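Local coordinates for protein superoxide dismutase [Mn/Fe] (Porphyromonas gingivalis, PDB 1UES) that destroys toxic superoxide radicals, dismutating them to oxygen and hydrogen peroxide at a single manganese or iron ion in each subunit of a homodimer, at residues V124-D129 with N151-F156. The protein carries 1 engineered substitution. Sequence-based numbering, arbitrary orientation.
Engineered in segment 151-156: Thr155 (natural residue Gly).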
loop_
_atom_site.group_PDB
_atom_site.type_symbol
_atom_site.label_atom_id
_atom_site.label_comp_id
_atom_site.label_asym_id
_atom_site.label_seq_id
_atom_site.Cartn_x
_atom_site.Cartn_y
_atom_site.Cartn_z
ATOM N N VAL A 124 -7.492 -3.912 -9.039
ATOM C CA VAL A 124 -8.882 -4.210 -9.373
ATOM C C VAL A 124 -8.695 -4.911 -10.744
ATOM O O VAL A 124 -7.921 -4.458 -11.601
ATOM C CB VAL A 124 -9.776 -2.943 -9.460
ATOM C CG1 VAL A 124 -9.147 -1.902 -10.318
ATOM C CG2 VAL A 124 -11.160 -3.327 -9.974
ATOM N N TRP A 125 -9.343 -6.055 -10.894
ATOM C CA TRP A 125 -9.216 -6.863 -12.100
ATOM C C TRP A 125 -10.542 -7.133 -12.804
ATOM O O TRP A 125 -11.570 -7.320 -12.152
ATOM C CB TRP A 125 -8.602 -8.222 -11.705
ATOM C CG TRP A 125 -7.104 -8.298 -11.795
ATOM C CD1 TRP A 125 -6.201 -8.314 -10.757
ATOM C CD2 TRP A 125 -6.339 -8.386 -12.995
ATOM N NE1 TRP A 125 -4.906 -8.410 -11.260
ATOM C CE2 TRP A 125 -4.967 -8.452 -12.625
ATOM C CE3 TRP A 125 -6.674 -8.414 -14.352
ATOM C CZ2 TRP A 125 -3.937 -8.542 -13.575
ATOM C CZ3 TRP A 125 -5.649 -8.498 -15.298
ATOM C CH2 TRP A 125 -4.295 -8.561 -14.904
ATOM N N LEU A 126 -10.513 -7.118 -14.132
ATOM C CA LEU A 126 -11.665 -7.509 -14.922
ATOM C C LEU A 126 -11.173 -8.905 -15.332
ATOM O O LEU A 126 -10.066 -9.053 -15.845
ATOM C CB LEU A 126 -11.859 -6.639 -16.150
ATOM C CG LEU A 126 -12.912 -7.217 -17.110
ATOM C CD1 LEU A 126 -14.295 -7.225 -16.439
ATOM C CD2 LEU A 126 -12.926 -6.411 -18.375
ATOM N N ALA A 127 -11.961 -9.932 -15.035
ATOM C CA ALA A 127 -11.558 -11.292 -15.362
ATOM C C ALA A 127 -12.704 -12.061 -16.039
ATOM O O ALA A 127 -13.861 -11.654 -15.967
ATOM C CB ALA A 127 -11.124 -12.016 -14.089
ATOM N N SER A 128 -12.377 -13.140 -16.747
ATOM C CA SER A 128 -13.422 -13.948 -17.380
ATOM C C SER A 128 -13.218 -15.423 -17.012
ATOM O O SER A 128 -12.101 -15.833 -16.654
ATOM C CB SER A 128 -13.391 -13.801 -18.910
ATOM O OG SER A 128 -12.153 -14.216 -19.463
ATOM N N ASP A 129 -14.290 -16.210 -17.044
ATOM C CA ASP A 129 -14.150 -17.634 -16.788
ATOM C C ASP A 129 -14.085 -18.291 -18.170
ATOM O O ASP A 129 -14.005 -17.587 -19.181
ATOM C CB ASP A 129 -15.297 -18.205 -15.907
ATOM C CG ASP A 129 -16.674 -18.187 -16.584
ATOM O OD1 ASP A 129 -16.767 -17.925 -17.793
ATOM O OD2 ASP A 129 -17.689 -18.451 -15.875
ATOM N N ASN A 151 -9.363 -15.840 -16.077
ATOM C CA ASN A 151 -8.567 -15.202 -17.107
ATOM C C ASN A 151 -8.446 -13.711 -16.830
ATOM O O ASN A 151 -9.439 -13.006 -16.872
ATOM C CB ASN A 151 -9.251 -15.386 -18.458
ATOM C CG ASN A 151 -8.380 -14.997 -19.592
ATOM O OD1 ASN A 151 -7.199 -15.345 -19.621
ATOM N ND2 ASN A 151 -8.941 -14.279 -20.558
ATOM N N PRO A 152 -7.220 -13.205 -16.597
ATOM C CA PRO A 152 -7.030 -11.768 -16.319
ATOM C C PRO A 152 -7.089 -10.900 -17.573
ATOM O O PRO A 152 -6.226 -11.027 -18.439
ATOM C CB PRO A 152 -5.657 -11.722 -15.650
ATOM C CG PRO A 152 -4.906 -12.866 -16.303
ATOM C CD PRO A 152 -5.949 -13.949 -16.580
ATOM N N LEU A 153 -8.055 -9.984 -17.656
ATOM C CA LEU A 153 -8.214 -9.161 -18.852
ATOM C C LEU A 153 -7.710 -7.739 -18.770
ATOM O O LEU A 153 -6.995 -7.274 -19.649
ATOM C CB LEU A 153 -9.680 -9.110 -19.281
ATOM C CG LEU A 153 -10.422 -10.439 -19.305
ATOM C CD1 LEU A 153 -11.850 -10.186 -19.755
ATOM C CD2 LEU A 153 -9.732 -11.389 -20.281
ATOM N N LEU A 154 -8.099 -7.042 -17.707
ATOM C CA LEU A 154 -7.713 -5.659 -17.542
ATOM C C LEU A 154 -7.507 -5.372 -16.056
ATOM O O LEU A 154 -8.313 -5.778 -15.232
ATOM C CB LEU A 154 -8.829 -4.749 -18.087
ATOM C CG LEU A 154 -8.768 -3.286 -17.660
ATOM C CD1 LEU A 154 -7.636 -2.604 -18.440
ATOM C CD2 LEU A 154 -10.139 -2.586 -17.909
ATOM N N THR A 155 -6.408 -4.705 -15.715
ATOM C CA THR A 155 -6.219 -4.378 -14.299
ATOM C C THR A 155 -5.803 -2.952 -14.054
ATOM O O THR A 155 -5.076 -2.359 -14.851
ATOM C CB THR A 155 -5.173 -5.316 -13.601
ATOM O OG1 THR A 155 -5.209 -5.078 -12.186
ATOM C CG2 THR A 155 -3.724 -5.063 -14.120
ATOM N N PHE A 156 -6.277 -2.385 -12.937
ATOM C CA PHE A 156 -5.853 -1.056 -12.526
ATOM C C PHE A 156 -5.048 -1.308 -11.212
ATOM O O PHE A 156 -5.524 -1.977 -10.312
ATOM C CB PHE A 156 -7.033 -0.137 -12.211
ATOM C CG PHE A 156 -7.777 0.374 -13.428
ATOM C CD1 PHE A 156 -7.352 0.060 -14.717
ATOM C CD2 PHE A 156 -8.906 1.173 -13.262
ATOM C CE1 PHE A 156 -8.042 0.534 -15.853
ATOM C CE2 PHE A 156 -9.609 1.656 -14.379
ATOM C CZ PHE A 156 -9.183 1.341 -15.667
#
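With OG1 anti to its backbone N (chi1 -171°), the engineered Thr155 brings its hydroxyl to the carbonyl of Val124 and its CB over one face of the Trp125 indole. Trp125, whose chi1 of -92° lies off the staggered values, leans across the neighbouring strand so that Pro152 meets its other face, Pro152 CB standing 3.2 Å from Trp125 CZ3. The indole thus lies between proline and threonine, and its NE1 is hydrogen-bonded to Asn73. Val124 O accepts twice: Phe156 N arrives in the carbonyl plane, while Thr155 OG1, 2.8 Å from Val124 O, comes from well above that plane. These strands illustrate how an antiparallel ladder absorbs an extra residue. Two residues, Leu153 and Leu154, stand opposite the single Leu126, which makes a classic bulge, and Leu126 O takes a bond of 2.9 Å from Leu153 N but only a weak one, at 3.4 Å, from Leu154 N. Beyond it the pairing resumes, with Ser128 and Asn151 exchanging two backbone bonds. The pair belongs to the three-stranded sheet of the C-terminal domain of iron/manganese superoxide dismutases, in which 122-128 is the central strand. On the sheet face opposite the indole, Val124 CG1 comes close, 3.3 Å, to Phe156 CB, and helix 104-116 covers Val124 and Leu126. The ring of Phe156 meets Phe111 and Trp179 edge-to-face. On the indole side helix 62-79 touches Trp125, Pro152 and Thr155; the Thr155 side chain is about 9 Å from the manganese ion, and Asp157, a metal ligand, directly follows Phe156.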